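Local atomic coordinates of coproheme decarboxylase (Thermus thermophilus, PDB entry 1VDH), a protein that catalyses the hydrogen peroxide-dependent decarboxylation of coproheme to heme b, the last step of coproporphyrin-dependent heme synthesis, and assembles as a homopentamer. Residues A[155-158]-A[159-162]; A[167-170]-A[171-174]. One frame throughout, in Å; residues are numbered along the deposited sequence.

Interaction 1: residues A[155-158]-A[159-162]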
ATOM      1  N   ASP A 155      -0.653   3.153 -25.276  1.00 13.51           N
ATOM      2  CA  ASP A 155       0.171   1.972 -25.059  1.00 11.85           C
ATOM      3  C   ASP A 155      -0.731   0.844 -24.569  1.00 11.80           C
ATOM      4  O   ASP A 155      -0.764   0.539 -23.375  1.00 10.18           O
ATOM      5  CB  ASP A 155       1.262   2.247 -24.017  1.00 13.18           C
ATOM      6  CG  ASP A 155       2.208   3.366 -24.423  1.00 14.42           C
ATOM      7  OD1 ASP A 155       2.827   3.958 -23.518  1.00 14.11           O
ATOM      8  OD2 ASP A 155       2.351   3.642 -25.633  1.00 11.93           O
ATOM      9  N   ASN A 156      -1.512   0.274 -25.480  1.00 11.96           N
ATOM     10  CA  ASN A 156      -2.406  -0.818 -25.127  1.00 11.19           C
ATOM     11  C   ASN A 156      -2.036  -2.056 -25.931  1.00 11.46           C
ATOM     12  O   ASN A 156      -2.444  -2.221 -27.082  1.00  9.42           O
ATOM     13  CB  ASN A 156      -3.873  -0.435 -25.351  1.00 11.19           C
ATOM     14  CG  ASN A 156      -4.836  -1.384 -24.646  1.00 10.24           C
ATOM     15  OD1 ASN A 156      -5.741  -0.955 -23.930  1.00 10.88           O
ATOM     16  ND2 ASN A 156      -4.628  -2.677 -24.830  1.00  4.11           N
ATOM     17  N   TRP A 157      -1.263  -2.929 -25.296  1.00 10.37           N
ATOM     18  CA  TRP A 157      -0.792  -4.162 -25.910  1.00 11.60           C
ATOM     19  C   TRP A 157      -1.909  -5.057 -26.444  1.00 12.31           C
ATOM     20  O   TRP A 157      -1.832  -5.565 -27.565  1.00 11.09           O
ATOM     21  CB  TRP A 157       0.047  -4.942 -24.893  1.00 10.86           C
ATOM     22  CG  TRP A 157       0.485  -6.296 -25.363  1.00 10.73           C
ATOM     23  CD1 TRP A 157      -0.088  -7.496 -25.052  1.00  9.88           C
ATOM     24  CD2 TRP A 157       1.613  -6.592 -26.193  1.00  8.37           C
ATOM     25  NE1 TRP A 157       0.618  -8.521 -25.631  1.00  9.38           N
ATOM     26  CE2 TRP A 157       1.668  -7.995 -26.336  1.00  9.46           C
ATOM     27  CE3 TRP A 157       2.584  -5.808 -26.826  1.00 10.65           C
ATOM     28  CZ2 TRP A 157       2.663  -8.634 -27.085  1.00  9.36           C
ATOM     29  CZ3 TRP A 157       3.576  -6.444 -27.573  1.00 10.61           C
ATOM     30  CH2 TRP A 157       3.605  -7.844 -27.693  1.00 10.85           C
ATOM     31  N   TYR A 158      -2.940  -5.247 -25.629  1.00 12.40           N
ATOM     32  CA  TYR A 158      -4.056  -6.107 -25.988  1.00 12.27           C
ATOM     33  C   TYR A 158      -4.941  -5.634 -27.141  1.00 13.55           C
ATOM     34  O   TYR A 158      -5.701  -6.424 -27.699  1.00 13.32           O
ATOM     35  CB  TYR A 158      -4.887  -6.431 -24.743  1.00 11.71           C
ATOM     36  CG  TYR A 158      -4.155  -7.328 -23.774  1.00 10.10           C
ATOM     37  CD1 TYR A 158      -4.238  -8.718 -23.883  1.00  9.82           C
ATOM     38  CD2 TYR A 158      -3.359  -6.795 -22.756  1.00  8.18           C
ATOM     39  CE1 TYR A 158      -3.541  -9.558 -23.004  1.00 10.03           C
ATOM     40  CE2 TYR A 158      -2.665  -7.621 -21.874  1.00  7.81           C
ATOM     41  CZ  TYR A 158      -2.760  -9.002 -22.003  1.00 10.09           C
ATOM     42  OH  TYR A 158      -2.078  -9.827 -21.127  1.00 10.72           O
ATOM     43  N   MET A 159      -4.832  -4.357 -27.505  1.00 12.38           N
ATOM     44  CA  MET A 159      -5.615  -3.812 -28.614  1.00 13.29           C
ATOM     45  C   MET A 159      -4.847  -3.863 -29.937  1.00 13.90           C
ATOM     46  O   MET A 159      -5.424  -3.673 -31.006  1.00 14.19           O
ATOM     47  CB  MET A 159      -6.039  -2.371 -28.322  1.00 12.83           C
ATOM     48  CG  MET A 159      -7.196  -2.242 -27.347  1.00 12.20           C
ATOM     49  SD  MET A 159      -8.692  -3.078 -27.940  1.00 13.37           S
ATOM     50  CE  MET A 159      -9.215  -1.935 -29.237  1.00 13.69           C
ATOM     51  N   LEU A 160      -3.548  -4.136 -29.859  1.00 13.01           N
ATOM     52  CA  LEU A 160      -2.700  -4.203 -31.049  1.00 13.46           C
ATOM     53  C   LEU A 160      -3.023  -5.388 -31.946  1.00 14.81           C
ATOM     54  O   LEU A 160      -3.577  -6.389 -31.491  1.00 13.48           O
ATOM     55  CB  LEU A 160      -1.229  -4.328 -30.645  1.00 12.15           C
ATOM     56  CG  LEU A 160      -0.505  -3.168 -29.970  1.00 10.17           C
ATOM     57  CD1 LEU A 160       0.882  -3.639 -29.567  1.00  9.69           C
ATOM     58  CD2 LEU A 160      -0.425  -1.976 -30.922  1.00 12.25           C
ATOM     59  N   PRO A 161      -2.741  -5.256 -33.256  1.00 14.73           N
ATOM     60  CA  PRO A 161      -2.992  -6.351 -34.200  1.00 14.82           C
ATOM     61  C   PRO A 161      -1.943  -7.421 -33.885  1.00 14.45           C
ATOM     62  O   PRO A 161      -0.851  -7.092 -33.411  1.00 12.89           O
ATOM     63  CB  PRO A 161      -2.695  -5.705 -35.557  1.00 15.28           C
ATOM     64  CG  PRO A 161      -3.008  -4.263 -35.333  1.00 16.66           C
ATOM     65  CD  PRO A 161      -2.405  -4.012 -33.972  1.00 13.69           C
ATOM     66  N   ALA A 162      -2.260  -8.686 -34.148  1.00 13.16           N
ATOM     67  CA  ALA A 162      -1.325  -9.776 -33.884  1.00 13.92           C
ATOM     68  C   ALA A 162      -0.003  -9.569 -34.622  1.00 14.57           C
ATOM     69  O   ALA A 162       1.066  -9.886 -34.099  1.00 11.70           O
ATOM     70  CB  ALA A 162      -1.944 -11.114 -34.269  1.00 13.47           C
TER
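Trp157 and Leu160 meet through one branch: methyl CD1 of Leu160 approaches the indole obliquely and lies 3.9 Å from Trp157 CE3, the two side chains crossing at about a right angle. The isobutyl group also lies against backbone, with Leu160 CB 3.4 Å from Trp157 O and its CG close to the carbonyl oxygens of both Asn156 and Trp157. On another side of the turn, Met159 is bent at chi2 and chi3; its CG packs 3.7 Å from Asn156 CG, while its end leads away, and the side chain packs on Ala224 of a neighbouring subunit. Trp157 CD1 stands over one face of the Tyr158 ring, 4.0 Å above its plane and over its centre.

Two i to i+3 bonds wind residues 157-159 into a short 3-10 turn after strand 155-156: Met159 N donates to Asn156 O and Leu160 N to Trp157 O, each at 3.2 Å. Both donors stand well above the carbonyl plane, 62° out of it for Leu160 N.

At a chi1 of 175° the indole of Trp157 leaves on the far side from the backbone N, toward helix 162-177, Tyr226, which it meets edge-to-face, and Lys149, a predicted coproheme-binding residue. Tyr158 instead meets Phe219 of the neighbouring subunit edge-to-face. The chemistry is thus an apolar cluster on a polar backbone turn: the two bonds close the turn just before Pro161, the N-cap of helix 162-177, and the indole offers apolar surface to Leu160 and a cation-pi contact to Lys149, whose charge the ring probably stabilises in part.

Interaction 2: residues A[167-170]-A[171-174]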
ATOM      1  N   SER A 167       5.972  -8.565 -34.386  1.00 12.54           N
ATOM      2  CA  SER A 167       7.198  -7.832 -34.700  1.00 14.42           C
ATOM      3  C   SER A 167       7.867  -7.303 -33.430  1.00 13.51           C
ATOM      4  O   SER A 167       9.096  -7.272 -33.337  1.00 11.96           O
ATOM      5  CB  SER A 167       6.931  -6.690 -35.689  1.00 15.52           C
ATOM      6  OG  SER A 167       6.041  -5.734 -35.146  1.00 24.46           O
ATOM      7  N   LEU A 168       7.053  -6.925 -32.447  1.00 12.00           N
ATOM      8  CA  LEU A 168       7.561  -6.415 -31.176  1.00 11.57           C
ATOM      9  C   LEU A 168       8.262  -7.517 -30.383  1.00 12.67           C
ATOM     10  O   LEU A 168       9.312  -7.284 -29.779  1.00 12.19           O
ATOM     11  CB  LEU A 168       6.418  -5.798 -30.361  1.00 11.09           C
ATOM     12  CG  LEU A 168       5.888  -4.463 -30.901  1.00 10.18           C
ATOM     13  CD1 LEU A 168       4.602  -4.070 -30.200  1.00 12.45           C
ATOM     14  CD2 LEU A 168       6.950  -3.390 -30.734  1.00 11.33           C
ATOM     15  N   MET A 169       7.697  -8.724 -30.411  1.00 13.08           N
ATOM     16  CA  MET A 169       8.278  -9.866 -29.705  1.00 14.02           C
ATOM     17  C   MET A 169       9.532 -10.391 -30.403  1.00 15.99           C
ATOM     18  O   MET A 169      10.446 -10.903 -29.752  1.00 13.64           O
ATOM     19  CB  MET A 169       7.255 -10.999 -29.558  1.00 14.33           C
ATOM     20  CG  MET A 169       6.110 -10.688 -28.601  1.00 14.92           C
ATOM     21  SD  MET A 169       6.673 -10.224 -26.940  1.00 15.94           S
ATOM     22  CE  MET A 169       7.427 -11.786 -26.387  1.00 16.14           C
ATOM     23  N   LYS A 170       9.575 -10.261 -31.727  1.00 17.98           N
ATOM     24  CA  LYS A 170      10.730 -10.724 -32.490  1.00 19.78           C
ATOM     25  C   LYS A 170      11.974  -9.930 -32.086  1.00 18.95           C
ATOM     26  O   LYS A 170      13.031 -10.510 -31.829  1.00 18.23           O
ATOM     27  CB  LYS A 170      10.473 -10.612 -33.998  1.00 20.69           C
ATOM     28  CG  LYS A 170      11.526 -11.312 -34.847  1.00 25.78           C
ATOM     29  CD  LYS A 170      11.134 -11.371 -36.316  1.00 28.90           C
ATOM     30  CE  LYS A 170      12.180 -12.131 -37.129  1.00 32.32           C
ATOM     31  NZ  LYS A 170      11.779 -12.291 -38.557  1.00 32.52           N
ATOM     32  N   ALA A 171      11.824  -8.611 -31.980  1.00 18.19           N
ATOM     33  CA  ALA A 171      12.923  -7.727 -31.590  1.00 16.67           C
ATOM     34  C   ALA A 171      13.384  -8.042 -30.169  1.00 17.96           C
ATOM     35  O   ALA A 171      14.575  -7.970 -29.859  1.00 16.77           O
ATOM     36  CB  ALA A 171      12.481  -6.273 -31.689  1.00 18.77           C
ATOM     37  N   HIS A 172      12.426  -8.385 -29.311  1.00 17.21           N
ATOM     38  CA  HIS A 172      12.696  -8.738 -27.921  1.00 17.33           C
ATOM     39  C   HIS A 172      13.543 -10.010 -27.890  1.00 18.29           C
ATOM     40  O   HIS A 172      14.570 -10.070 -27.204  1.00 16.89           O
ATOM     41  CB  HIS A 172      11.372  -8.965 -27.182  1.00 18.80           C
ATOM     42  CG  HIS A 172      11.527  -9.188 -25.710  1.00 21.63           C
ATOM     43  ND1 HIS A 172      11.925  -8.192 -24.844  1.00 23.03           N
ATOM     44  CD2 HIS A 172      11.324 -10.290 -24.950  1.00 23.19           C
ATOM     45  CE1 HIS A 172      11.957  -8.669 -23.613  1.00 22.58           C
ATOM     46  NE2 HIS A 172      11.599  -9.940 -23.649  1.00 23.81           N
ATOM     47  N   GLY A 173      13.109 -11.015 -28.652  1.00 16.89           N
ATOM     48  CA  GLY A 173      13.831 -12.274 -28.726  1.00 17.26           C
ATOM     49  C   GLY A 173      15.240 -12.085 -29.259  1.00 16.74           C
ATOM     50  O   GLY A 173      16.175 -12.748 -28.809  1.00 16.92           O
ATOM     51  N   GLU A 174      15.390 -11.170 -30.213  1.00 18.40           N
ATOM     52  CA  GLU A 174      16.690 -10.869 -30.808  1.00 19.94           C
ATOM     53  C   GLU A 174      17.631 -10.262 -29.772  1.00 21.21           C
ATOM     54  O   GLU A 174      18.778 -10.694 -29.633  1.00 19.79           O
ATOM     55  CB  GLU A 174      16.530  -9.895 -31.975  1.00 22.73           C
ATOM     56  CG  GLU A 174      15.852 -10.491 -33.201  1.00 29.69           C
ATOM     57  CD  GLU A 174      15.562  -9.463 -34.284  1.00 33.00           C
ATOM     58  OE1 GLU A 174      14.921  -9.834 -35.291  1.00 34.99           O
ATOM     59  OE2 GLU A 174      15.968  -8.287 -34.133  1.00 35.68           O
TER
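Lys170 and Glu174 come together through different first torsions: a chi1 of -169° sends Lys170 out fully extended, whereas Glu174 has CG anti to its carbonyl carbon (chi1 -70°), which turns its chain back along the helix toward the preceding turn. This is an i to i+4 pair on the exposed side of the alpha-helix 162-177 in the chlorite dismutase-type fold. The carboxylate reaches the aliphatic part of the lysine, OE1 of Glu174 lying 3.7 Å from Lys170 CG, but Lys170 NZ remains 5.2 Å from that oxygen. Any attraction between the two charges is therefore likely to be modest and screened by solvent.

Around another part of the helix is His172, predicted to be the axial ligand of the coproheme iron. Its imidazole rests near Val222 and Ser223 of helix 221-226, while methyl CE of Met169 approaches the ring obliquely, 4.4 Å from His172 CD2. Leu168 packs against Tyr226 of that same helix.

Four i to i+4 backbone bonds run through 167-174. Those given by Ala171 N to Ser167 O and by His172 N to Leu168 O are weak, at 3.3 Å each, whereas Gly173 N reaches Met169 O at 2.9 Å. Lys170 O accepts from Glu174 N, also at 2.9 Å, and has Glu174 CG only 3.1 Å away.

In the fold
Interaction 1 is largely buried and interaction 2 lies mostly at the surface, yet they follow each other in the chain: the 3-10 turn at 157-159, within 155-162, leads into helix 162-177, which carries 167-174. They also touch directly. Leu168 CD1 packs 3.7 Å from Trp157 CZ3 and 3.8 Å from Leu160 CD1, while Trp157 CH2 meets Met169 CG, so the apolar cluster of the turn extends to Leu168 and Met169 of the helix. Interaction 1 joins i to i+3 bonds to aromatic-aliphatic packing, interaction 2 i to i+4 bonds to a loose lysine-glutamate pair; each also meets a neighbouring subunit. The turn thereby packs on the helix bearing His172, the predicted iron ligand.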